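Local atomic coordinates of putative gdp-fucose protein o-fucosyltransferase 1 (Caenorhabditis elegans, PDB entry 3ZY6), a protein that is a putative protein O-fucosyltransferase, a member of a glycosyltransferase family with the GT-B type of fold. Residues P212-H217 / L327-C332; H217-A222 / C332-S337. All coordinates share one frame; numbering follows the deposited sequence.

Contact 1 of 2, residues P212-H217 / L327-C332; sequences PFVAVH and LFVGNC. With GFB (guanosine-5'-diphosphate-beta-L-fucopyranose), chain B.
Ala215 meets Leu327 and Val329 through its own peptide groups, in the two-way exchange by which parallel beta strands are joined. Its N donates to Leu327 O at 2.8 Å, and its O accepts from Val329 N over the same distance. One step outward on each flank the ladder slackens slightly: Leu327 N reaches Phe213 O at 3.2 Å and His217 N reaches Val329 O at 3.1 Å. C-H...O contacts run beside these bonds, from Val214 CA to Leu327 O, from Phe328 CA to Ala215 O and from Val216 CA to Val329 O.

On one face of the sheet Val214, Val216, Leu327 and Val329 gather. Val214 CG1, anti to the backbone N (chi1 176°), lies 4.0 Å from Val329 CG2, while Val216 CG1 runs alongside Val329 CB. On the other face the edge of the Phe328 ring meets His217 CB through CE1, at 4.0 Å, and Gly330 N sits over the centre of that ring. The His217 imidazole, near the C-terminal end of the strand, donates from NE2 to N7 of the GFB guanine at 2.9 Å, with ND1 held by Ser337. A water donates to His217 O at 2.7 Å and weakly accepts from Asn331 ND2, whose main partner is Cys260 O.

The pair is the centre of a parallel, Rossmann-like sheet, with ligand at the C-terminal strand ends. Strand 282-287 continues the ladder beyond 213-218, helix 264-278 packs on the valine and leucine face through Lys274 and Ile278, and helix 315-323 covers the face of Ala215 and Phe328 through Met322.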
ATOM      1  N   PRO A 212     -38.266  -7.377 -27.502  1.00 14.05           N
ATOM      2  CA  PRO A 212     -36.946  -7.332 -26.874  1.00 13.23           C
ATOM      3  C   PRO A 212     -36.576  -5.922 -26.475  1.00 12.37           C
ATOM      4  O   PRO A 212     -36.888  -4.980 -27.207  1.00 13.04           O
ATOM      5  CB  PRO A 212     -35.994  -7.801 -27.980  1.00 12.86           C
ATOM      6  CG  PRO A 212     -36.765  -7.786 -29.242  1.00 14.28           C
ATOM      7  CD  PRO A 212     -38.178  -7.333 -28.971  1.00 15.20           C
ATOM      8  N   PHE A 213     -35.936  -5.768 -25.325  1.00 11.66           N
ATOM      9  CA  PHE A 213     -35.447  -4.432 -24.922  1.00 11.79           C
ATOM     10  C   PHE A 213     -33.919  -4.266 -24.876  1.00 11.91           C
ATOM     11  O   PHE A 213     -33.175  -5.200 -24.527  1.00 12.51           O
ATOM     12  CB  PHE A 213     -36.144  -3.921 -23.641  1.00 11.05           C
ATOM     13  CG  PHE A 213     -35.584  -4.461 -22.326  1.00  9.42           C
ATOM     14  CD1 PHE A 213     -36.103  -5.624 -21.766  1.00 11.67           C
ATOM     15  CD2 PHE A 213     -34.613  -3.771 -21.617  1.00 10.57           C
ATOM     16  CE1 PHE A 213     -35.631  -6.106 -20.533  1.00 11.27           C
ATOM     17  CE2 PHE A 213     -34.136  -4.235 -20.355  1.00  8.66           C
ATOM     18  CZ  PHE A 213     -34.664  -5.410 -19.820  1.00  9.25           C
ATOM     19  N   VAL A 214     -33.456  -3.098 -25.317  1.00 12.33           N
ATOM     20  CA  VAL A 214     -32.069  -2.702 -25.156  1.00 12.40           C
ATOM     21  C   VAL A 214     -31.947  -1.942 -23.827  1.00 12.71           C
ATOM     22  O   VAL A 214     -32.691  -0.988 -23.584  1.00 13.47           O
ATOM     23  CB  VAL A 214     -31.593  -1.713 -26.263  1.00 13.55           C
ATOM     24  CG1 VAL A 214     -30.119  -1.233 -25.987  1.00 12.95           C
ATOM     25  CG2 VAL A 214     -31.731  -2.304 -27.638  1.00 13.05           C
ATOM     26  N   ALA A 215     -31.011  -2.341 -22.980  1.00 12.94           N
ATOM     27  CA  ALA A 215     -30.682  -1.517 -21.801  1.00 12.67           C
ATOM     28  C   ALA A 215     -29.334  -0.848 -21.965  1.00 13.45           C
ATOM     29  O   ALA A 215     -28.375  -1.456 -22.461  1.00 13.33           O
ATOM     30  CB  ALA A 215     -30.730  -2.346 -20.503  1.00 13.03           C
ATOM     31  N   VAL A 216     -29.278   0.431 -21.601  1.00 13.29           N
ATOM     32  CA  VAL A 216     -28.043   1.212 -21.708  1.00 14.70           C
ATOM     33  C   VAL A 216     -27.638   1.784 -20.343  1.00 13.99           C
ATOM     34  O   VAL A 216     -28.481   2.140 -19.508  1.00 14.01           O
ATOM     35  CB  VAL A 216     -28.128   2.351 -22.763  1.00 15.38           C
ATOM     36  CG1 VAL A 216     -28.582   1.824 -24.117  1.00 17.04           C
ATOM     37  CG2 VAL A 216     -29.118   3.447 -22.288  1.00 14.96           C
ATOM     38  N   HIS A 217     -26.334   1.806 -20.123  1.00 14.25           N
ATOM     39  CA  HIS A 217     -25.751   2.487 -18.993  1.00 14.75           C
ATOM     40  C   HIS A 217     -25.105   3.813 -19.453  1.00 15.92           C
ATOM     41  O   HIS A 217     -24.182   3.838 -20.264  1.00 15.99           O
ATOM     42  CB  HIS A 217     -24.797   1.569 -18.197  1.00 14.49           C
ATOM     43  CG  HIS A 217     -24.158   2.253 -17.025  1.00 16.02           C
ATOM     44  ND1 HIS A 217     -22.824   2.109 -16.702  1.00 15.18           N
ATOM     45  CD2 HIS A 217     -24.671   3.126 -16.123  1.00 16.63           C
ATOM     46  CE1 HIS A 217     -22.545   2.858 -15.646  1.00 16.12           C
ATOM     47  NE2 HIS A 217     -23.648   3.493 -15.280  1.00 16.49           N
ATOM     48  N   LEU A 327     -30.558  -6.972 -25.026  1.00 12.22           N
ATOM     49  CA  LEU A 327     -29.214  -6.470 -25.339  1.00 13.56           C
ATOM     50  C   LEU A 327     -28.825  -5.395 -24.344  1.00 13.22           C
ATOM     51  O   LEU A 327     -29.653  -4.520 -23.998  1.00 13.01           O
ATOM     52  CB  LEU A 327     -29.129  -5.909 -26.767  1.00 14.24           C
ATOM     53  CG  LEU A 327     -27.718  -5.398 -27.158  1.00 14.65           C
ATOM     54  CD1 LEU A 327     -26.686  -6.537 -27.346  1.00 14.10           C
ATOM     55  CD2 LEU A 327     -27.803  -4.584 -28.396  1.00 15.15           C
ATOM     56  N   PHE A 328     -27.568  -5.438 -23.899  1.00 13.26           N
ATOM     57  CA  PHE A 328     -27.013  -4.431 -23.005  1.00 13.78           C
ATOM     58  C   PHE A 328     -25.955  -3.621 -23.730  1.00 14.16           C
ATOM     59  O   PHE A 328     -25.079  -4.192 -24.371  1.00 14.82           O
ATOM     60  CB  PHE A 328     -26.345  -5.112 -21.805  1.00 13.16           C
ATOM     61  CG  PHE A 328     -25.498  -4.176 -20.929  1.00 12.95           C
ATOM     62  CD1 PHE A 328     -26.060  -3.080 -20.284  1.00 13.79           C
ATOM     63  CD2 PHE A 328     -24.141  -4.451 -20.714  1.00 15.50           C
ATOM     64  CE1 PHE A 328     -25.268  -2.251 -19.450  1.00 14.84           C
ATOM     65  CE2 PHE A 328     -23.362  -3.639 -19.898  1.00 16.62           C
ATOM     66  CZ  PHE A 328     -23.917  -2.548 -19.261  1.00 13.99           C
ATOM     67  N   VAL A 329     -26.014  -2.305 -23.608  1.00 14.40           N
ATOM     68  CA  VAL A 329     -24.942  -1.460 -24.146  1.00 15.01           C
ATOM     69  C   VAL A 329     -24.365  -0.622 -23.004  1.00 15.12           C
ATOM     70  O   VAL A 329     -25.010   0.293 -22.493  1.00 13.92           O
ATOM     71  CB  VAL A 329     -25.410  -0.532 -25.285  1.00 16.09           C
ATOM     72  CG1 VAL A 329     -24.187   0.191 -25.878  1.00 15.91           C
ATOM     73  CG2 VAL A 329     -26.127  -1.335 -26.377  1.00 17.00           C
ATOM     74  N   GLY A 330     -23.152  -0.962 -22.605  1.00 15.03           N
ATOM     75  CA  GLY A 330     -22.540  -0.364 -21.434  1.00 15.22           C
ATOM     76  C   GLY A 330     -21.464   0.656 -21.716  1.00 16.71           C
ATOM     77  O   GLY A 330     -21.176   0.986 -22.861  1.00 17.15           O
ATOM     78  N   ASN A 331     -20.891   1.163 -20.637  1.00 16.66           N
ATOM     79  CA  ASN A 331     -19.750   2.035 -20.707  1.00 17.64           C
ATOM     80  C   ASN A 331     -18.519   1.207 -20.394  1.00 17.24           C
ATOM     81  O   ASN A 331     -18.388   0.665 -19.300  1.00 16.72           O
ATOM     82  CB  ASN A 331     -19.883   3.177 -19.688  1.00 16.86           C
ATOM     83  CG  ASN A 331     -18.718   4.146 -19.764  1.00 20.80           C
ATOM     84  OD1 ASN A 331     -17.603   3.804 -19.371  1.00 22.07           O
ATOM     85  ND2 ASN A 331     -18.960   5.345 -20.281  1.00 17.32           N
ATOM     86  N   CYS A 332     -17.606   1.112 -21.346  1.00 17.57           N
ATOM     87  CA  CYS A 332     -16.449   0.259 -21.141  1.00 17.78           C
ATOM     88  C   CYS A 332     -15.592   0.598 -19.912  1.00 16.96           C
ATOM     89  O   CYS A 332     -15.025  -0.298 -19.282  1.00 16.24           O
ATOM     90  CB  CYS A 332     -15.579   0.237 -22.377  1.00 18.32           C
ATOM     91  SG  CYS A 332     -14.186  -0.897 -22.122  1.00 22.29           S
TER
HETATM   92  O1P GFB B1381     -20.162   1.866  -9.071  1.00 21.30           O
HETATM   93  P   GFB B1381     -18.841   2.555  -9.275  1.00 23.54           P
HETATM   94  O3P GFB B1381     -17.649   2.095  -8.441  1.00 23.10           O
HETATM   95  O2P GFB B1381     -18.569   2.443 -10.861  1.00 24.07           O
HETATM   96  O5' GFB B1381     -19.080   4.133  -9.021  1.00 22.29           O
HETATM   97  P1  GFB B1381     -17.599   3.318 -11.804  1.00 24.03           P
HETATM   98  C5' GFB B1381     -20.164   4.753  -9.702  1.00 23.24           C
HETATM   99  C4' GFB B1381     -21.299   4.978  -8.711  1.00 22.64           C
HETATM  100  O4' GFB B1381     -22.084   6.051  -9.197  1.00 23.00           O
HETATM  101  C3' GFB B1381     -22.256   3.797  -8.617  1.00 23.27           C
HETATM  102  C1' GFB B1381     -23.471   5.715  -9.200  1.00 22.50           C
HETATM  103  O3' GFB B1381     -21.886   2.860  -7.601  1.00 21.88           O
HETATM  104  C2' GFB B1381     -23.559   4.492  -8.296  1.00 23.70           C
HETATM  105  O2' GFB B1381     -23.579   4.893  -6.920  1.00 22.73           O
HETATM  106  N9  GFB B1381     -23.956   5.263 -10.533  1.00 23.51           N
HETATM  107  C8  GFB B1381     -23.252   4.984 -11.655  1.00 22.25           C
HETATM  108  C4  GFB B1381     -25.235   5.008 -10.768  1.00 21.08           C
HETATM  109  N7  GFB B1381     -24.098   4.580 -12.620  1.00 21.34           N
HETATM  110  C5  GFB B1381     -25.339   4.564 -12.075  1.00 21.22           C
HETATM  111  C6  GFB B1381     -26.606   4.241 -12.538  1.00 19.62           C
HETATM  112  O6  GFB B1381     -26.757   3.854 -13.716  1.00 19.91           O
HETATM  113  N1  GFB B1381     -27.681   4.385 -11.721  1.00 21.73           N
HETATM  114  C2  GFB B1381     -27.544   4.798 -10.447  1.00 20.94           C
HETATM  115  N2  GFB B1381     -28.616   4.910  -9.627  1.00 22.66           N
HETATM  116  N3  GFB B1381     -26.331   5.114  -9.970  1.00 21.33           N
HETATM  117  C1  GFB B1381     -15.827   4.913 -10.594  1.00 31.10           C
HETATM  118  C2A GFB B1381     -15.592   4.922  -9.092  1.00 33.10           C
HETATM  119  O1  GFB B1381     -17.188   4.535 -10.819  1.00 29.44           O
HETATM  120  O5  GFB B1381     -15.602   6.244 -11.099  1.00 32.41           O
HETATM  121  C3  GFB B1381     -14.154   5.353  -8.784  1.00 33.92           C
HETATM  122  O2  GFB B1381     -15.963   3.714  -8.419  1.00 34.14           O
HETATM  123  C4A GFB B1381     -14.078   6.814  -9.228  1.00 33.42           C
HETATM  124  O3  GFB B1381     -13.882   5.208  -7.370  1.00 33.85           O
HETATM  125  C5A GFB B1381     -14.393   6.944 -10.717  1.00 33.17           C
HETATM  126  O4  GFB B1381     -15.044   7.583  -8.485  1.00 33.12           O
HETATM  127  C6A GFB B1381     -14.509   8.425 -11.100  1.00 33.84           C
HETATM  128  O1X GFB B1381     -16.384   2.468 -12.108  1.00 22.99           O
HETATM  129  O2X GFB B1381     -18.503   3.831 -12.891  1.00 23.34           O
HETATM  130  O   HOH W   1     -22.225   5.655 -20.768  1.00 25.46           O

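Contact 2 of 2, residues H217-A222 / C332-S337; sequences HLRNDA and CVSTFS. With GFB (guanosine-5'-diphosphate-beta-L-fucopyranose), chain B.
His217 and Phe336 bring their rings together obliquely, the planes at 44°, with Phe336 CD2 over one face of the imidazole, 3.4 Å from His217 NE2. At the imidazole edge, Ser337 OG lies in the plane, hydrogen-bonded to His217 ND1 at 2.7 Å, and Ser334 OG lies near the plane, close to CE1. The guanine of GFB completes the set, N7 lying above one face of the Phe336 ring and displaced toward its rim. The guanidinium of Arg219 has GFB C5' over a face and Asp221 in plane at its edge.

Arg219 runs out anti to its backbone N and then bends at CG (chi2 85°), which turns its head along the fucose-bearing phosphate. NE donates to GFB O2X at 2.8 Å, in a fairly straight bond, and NH2 to O1 at 3.2 Å and weakly to O5 of the fucopyranose. On the other flank NH1 forms a salt bridge with Asp221 OD1, 3.1 Å away, and another with Asp288, so carboxylates from two loops fix the rotation of the head. Ser334, the N-cap of helix 335-346, accepts from Phe336 N at 3.0 Å and donates from the same OG to O2X at 2.6 Å. Thr335 N and OG1 grip O1X.

Two non-ester oxygens of one phosphate are thus held by an arginine, two hydroxyls and an amide of the helix's first turn. Such a helix start probably helps to stabilise the diphosphate charge, consistent with nucleotide-sugar binding by the C-terminal domain of GT-B proteins.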
ATOM      1  N   HIS A 217     -26.334   1.806 -20.123  1.00 14.25           N
ATOM      2  CA  HIS A 217     -25.751   2.487 -18.993  1.00 14.75           C
ATOM      3  C   HIS A 217     -25.105   3.813 -19.453  1.00 15.92           C
ATOM      4  O   HIS A 217     -24.182   3.838 -20.264  1.00 15.99           O
ATOM      5  CB  HIS A 217     -24.797   1.569 -18.197  1.00 14.49           C
ATOM      6  CG  HIS A 217     -24.158   2.253 -17.025  1.00 16.02           C
ATOM      7  ND1 HIS A 217     -22.824   2.109 -16.702  1.00 15.18           N
ATOM      8  CD2 HIS A 217     -24.671   3.126 -16.123  1.00 16.63           C
ATOM      9  CE1 HIS A 217     -22.545   2.858 -15.646  1.00 16.12           C
ATOM     10  NE2 HIS A 217     -23.648   3.493 -15.280  1.00 16.49           N
ATOM     11  N   LEU A 218     -25.638   4.915 -18.957  1.00 15.49           N
ATOM     12  CA  LEU A 218     -25.140   6.236 -19.330  1.00 16.96           C
ATOM     13  C   LEU A 218     -24.445   6.824 -18.124  1.00 18.48           C
ATOM     14  O   LEU A 218     -25.094   7.281 -17.187  1.00 17.41           O
ATOM     15  CB  LEU A 218     -26.279   7.144 -19.767  1.00 17.14           C
ATOM     16  CG  LEU A 218     -27.161   6.701 -20.941  1.00 16.24           C
ATOM     17  CD1 LEU A 218     -28.168   7.849 -21.242  1.00 15.73           C
ATOM     18  CD2 LEU A 218     -26.292   6.342 -22.190  1.00 15.16           C
ATOM     19  N   ARG A 219     -23.117   6.774 -18.128  1.00 19.52           N
ATOM     20  CA  ARG A 219     -22.347   7.280 -16.989  1.00 21.75           C
ATOM     21  C   ARG A 219     -21.869   8.661 -17.439  1.00 23.09           C
ATOM     22  O   ARG A 219     -21.027   8.782 -18.341  1.00 23.72           O
ATOM     23  CB  ARG A 219     -21.210   6.298 -16.645  1.00 21.22           C
ATOM     24  CG  ARG A 219     -20.286   6.716 -15.504  1.00 22.78           C
ATOM     25  CD  ARG A 219     -20.794   6.337 -14.097  1.00 20.10           C
ATOM     26  NE  ARG A 219     -19.685   6.399 -13.130  1.00 23.49           N
ATOM     27  CZ  ARG A 219     -19.365   7.471 -12.404  1.00 24.83           C
ATOM     28  NH1 ARG A 219     -20.088   8.582 -12.479  1.00 22.62           N
ATOM     29  NH2 ARG A 219     -18.324   7.428 -11.578  1.00 27.45           N
ATOM     30  N   ASN A 220     -22.466   9.708 -16.859  1.00 24.81           N
ATOM     31  CA  ASN A 220     -22.266  11.082 -17.341  1.00 26.30           C
ATOM     32  C   ASN A 220     -22.169  12.242 -16.311  1.00 27.96           C
ATOM     33  O   ASN A 220     -22.152  13.404 -16.717  1.00 27.98           O
ATOM     34  CB  ASN A 220     -23.289  11.428 -18.457  1.00 27.07           C
ATOM     35  CG  ASN A 220     -24.752  11.242 -18.013  1.00 27.53           C
ATOM     36  OD1 ASN A 220     -25.087  11.467 -16.857  1.00 30.09           O
ATOM     37  ND2 ASN A 220     -25.615  10.825 -18.942  1.00 25.52           N
ATOM     38  N   ASP A 221     -22.068  11.960 -15.008  1.00 28.48           N
ATOM     39  CA  ASP A 221     -21.896  13.078 -14.040  1.00 30.05           C
ATOM     40  C   ASP A 221     -20.525  13.754 -14.174  1.00 30.92           C
ATOM     41  O   ASP A 221     -19.644  13.245 -14.865  1.00 30.85           O
ATOM     42  CB  ASP A 221     -22.187  12.679 -12.579  1.00 30.16           C
ATOM     43  CG  ASP A 221     -21.124  11.763 -11.978  1.00 31.40           C
ATOM     44  OD1 ASP A 221     -19.966  11.729 -12.454  1.00 35.81           O
ATOM     45  OD2 ASP A 221     -21.448  11.072 -10.994  1.00 35.52           O
ATOM     46  N   ALA A 222     -20.354  14.897 -13.515  1.00 31.95           N
ATOM     47  CA  ALA A 222     -19.179  15.754 -13.756  1.00 33.70           C
ATOM     48  C   ALA A 222     -17.829  15.117 -13.389  1.00 33.16           C
ATOM     49  O   ALA A 222     -16.846  15.297 -14.108  1.00 34.11           O
ATOM     50  CB  ALA A 222     -19.344  17.125 -13.075  1.00 34.68           C
ATOM     51  N   CYS A 332     -17.606   1.112 -21.346  1.00 17.57           N
ATOM     52  CA  CYS A 332     -16.449   0.259 -21.141  1.00 17.78           C
ATOM     53  C   CYS A 332     -15.592   0.598 -19.912  1.00 16.96           C
ATOM     54  O   CYS A 332     -15.025  -0.298 -19.282  1.00 16.24           O
ATOM     55  CB  CYS A 332     -15.579   0.237 -22.377  1.00 18.32           C
ATOM     56  SG  CYS A 332     -14.186  -0.897 -22.122  1.00 22.29           S
ATOM     57  N   VAL A 333     -15.492   1.878 -19.563  1.00 16.59           N
ATOM     58  CA  VAL A 333     -14.629   2.258 -18.443  1.00 16.63           C
ATOM     59  C   VAL A 333     -15.242   1.986 -17.058  1.00 16.08           C
ATOM     60  O   VAL A 333     -14.521   1.831 -16.069  1.00 15.99           O
ATOM     61  CB  VAL A 333     -14.184   3.716 -18.575  1.00 17.78           C
ATOM     62  CG1 VAL A 333     -13.197   4.105 -17.435  1.00 17.65           C
ATOM     63  CG2 VAL A 333     -13.539   3.921 -19.945  1.00 17.20           C
ATOM     64  N   SER A 334     -16.565   1.956 -16.998  1.00 14.73           N
ATOM     65  CA  SER A 334     -17.273   1.848 -15.744  1.00 14.97           C
ATOM     66  C   SER A 334     -17.225   0.437 -15.188  1.00 14.54           C
ATOM     67  O   SER A 334     -17.678  -0.489 -15.837  1.00 14.00           O
ATOM     68  CB  SER A 334     -18.738   2.256 -15.916  1.00 14.31           C
ATOM     69  OG  SER A 334     -19.417   2.171 -14.664  1.00 15.14           O
ATOM     70  N   THR A 335     -16.736   0.298 -13.959  1.00 15.94           N
ATOM     71  CA  THR A 335     -16.879  -0.946 -13.169  1.00 15.34           C
ATOM     72  C   THR A 335     -18.362  -1.291 -12.856  1.00 14.80           C
ATOM     73  O   THR A 335     -18.703  -2.405 -12.510  1.00 14.21           O
ATOM     74  CB  THR A 335     -16.092  -0.872 -11.819  1.00 16.00           C
ATOM     75  OG1 THR A 335     -16.645   0.158 -10.979  1.00 16.69           O
ATOM     76  CG2 THR A 335     -14.576  -0.611 -12.049  1.00 17.48           C
ATOM     77  N   PHE A 336     -19.230  -0.299 -12.966  1.00 14.40           N
ATOM     78  CA  PHE A 336     -20.643  -0.501 -12.772  1.00 14.10           C
ATOM     79  C   PHE A 336     -21.193  -1.285 -13.974  1.00 13.99           C
ATOM     80  O   PHE A 336     -21.829  -2.338 -13.805  1.00 12.27           O
ATOM     81  CB  PHE A 336     -21.301   0.861 -12.602  1.00 14.45           C
ATOM     82  CG  PHE A 336     -22.735   0.814 -12.134  1.00 15.54           C
ATOM     83  CD1 PHE A 336     -23.032   0.733 -10.775  1.00 17.22           C
ATOM     84  CD2 PHE A 336     -23.789   0.917 -13.052  1.00 15.87           C
ATOM     85  CE1 PHE A 336     -24.369   0.714 -10.335  1.00 18.85           C
ATOM     86  CE2 PHE A 336     -25.143   0.899 -12.617  1.00 16.10           C
ATOM     87  CZ  PHE A 336     -25.420   0.802 -11.273  1.00 17.63           C
ATOM     88  N   SER A 337     -20.863  -0.818 -15.182  1.00 14.14           N
ATOM     89  CA  SER A 337     -21.177  -1.580 -16.390  1.00 13.73           C
ATOM     90  C   SER A 337     -20.545  -2.964 -16.325  1.00 12.89           C
ATOM     91  O   SER A 337     -21.146  -3.959 -16.799  1.00 12.96           O
ATOM     92  CB  SER A 337     -20.688  -0.845 -17.649  1.00 12.95           C
ATOM     93  OG  SER A 337     -21.624   0.131 -18.117  1.00 14.09           O
TER
HETATM   94  O1P GFB B1381     -20.162   1.866  -9.071  1.00 21.30           O
HETATM   95  P   GFB B1381     -18.841   2.555  -9.275  1.00 23.54           P
HETATM   96  O3P GFB B1381     -17.649   2.095  -8.441  1.00 23.10           O
HETATM   97  O2P GFB B1381     -18.569   2.443 -10.861  1.00 24.07           O
HETATM   98  O5' GFB B1381     -19.080   4.133  -9.021  1.00 22.29           O
HETATM   99  P1  GFB B1381     -17.599   3.318 -11.804  1.00 24.03           P
HETATM  100  C5' GFB B1381     -20.164   4.753  -9.702  1.00 23.24           C
HETATM  101  C4' GFB B1381     -21.299   4.978  -8.711  1.00 22.64           C
HETATM  102  O4' GFB B1381     -22.084   6.051  -9.197  1.00 23.00           O
HETATM  103  C3' GFB B1381     -22.256   3.797  -8.617  1.00 23.27           C
HETATM  104  C1' GFB B1381     -23.471   5.715  -9.200  1.00 22.50           C
HETATM  105  O3' GFB B1381     -21.886   2.860  -7.601  1.00 21.88           O
HETATM  106  C2' GFB B1381     -23.559   4.492  -8.296  1.00 23.70           C
HETATM  107  O2' GFB B1381     -23.579   4.893  -6.920  1.00 22.73           O
HETATM  108  N9  GFB B1381     -23.956   5.263 -10.533  1.00 23.51           N
HETATM  109  C8  GFB B1381     -23.252   4.984 -11.655  1.00 22.25           C
HETATM  110  C4  GFB B1381     -25.235   5.008 -10.768  1.00 21.08           C
HETATM  111  N7  GFB B1381     -24.098   4.580 -12.620  1.00 21.34           N
HETATM  112  C5  GFB B1381     -25.339   4.564 -12.075  1.00 21.22           C
HETATM  113  C6  GFB B1381     -26.606   4.241 -12.538  1.00 19.62           C
HETATM  114  O6  GFB B1381     -26.757   3.854 -13.716  1.00 19.91           O
HETATM  115  N1  GFB B1381     -27.681   4.385 -11.721  1.00 21.73           N
HETATM  116  C2  GFB B1381     -27.544   4.798 -10.447  1.00 20.94           C
HETATM  117  N2  GFB B1381     -28.616   4.910  -9.627  1.00 22.66           N
HETATM  118  N3  GFB B1381     -26.331   5.114  -9.970  1.00 21.33           N
HETATM  119  C1  GFB B1381     -15.827   4.913 -10.594  1.00 31.10           C
HETATM  120  C2A GFB B1381     -15.592   4.922  -9.092  1.00 33.10           C
HETATM  121  O1  GFB B1381     -17.188   4.535 -10.819  1.00 29.44           O
HETATM  122  O5  GFB B1381     -15.602   6.244 -11.099  1.00 32.41           O
HETATM  123  C3  GFB B1381     -14.154   5.353  -8.784  1.00 33.92           C
HETATM  124  O2  GFB B1381     -15.963   3.714  -8.419  1.00 34.14           O
HETATM  125  C4A GFB B1381     -14.078   6.814  -9.228  1.00 33.42           C
HETATM  126  O3  GFB B1381     -13.882   5.208  -7.370  1.00 33.85           O
HETATM  127  C5A GFB B1381     -14.393   6.944 -10.717  1.00 33.17           C
HETATM  128  O4  GFB B1381     -15.044   7.583  -8.485  1.00 33.12           O
HETATM  129  C6A GFB B1381     -14.509   8.425 -11.100  1.00 33.84           C
HETATM  130  O1X GFB B1381     -16.384   2.468 -12.108  1.00 22.99           O
HETATM  131  O2X GFB B1381     -18.503   3.831 -12.891  1.00 23.34           O

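Contacts 1 and 2 lie about 12 Å apart, centre to centre, and share His217 and Cys332. Their segments alternate along the chain, 212-217 then 217-222, and later 327-332 then 332-337. Strand 213-218 serves both. On the other side strand 327-330 supplies contact 1, and the chain then passes through a short loop into helix 335-346, whose start supplies contact 2. About 110 residues separate the paired segments, including strand 282-287 of the same sheet. Ser337 OG reaches back to Asn331 N, 2.8 Å away, probably in a hydrogen bond, tying helix start to strand end. The sheet centre leads into the GFB site, contact 1 reaching the guanine through His217 and contact 2 extending to the diphosphate and fucose.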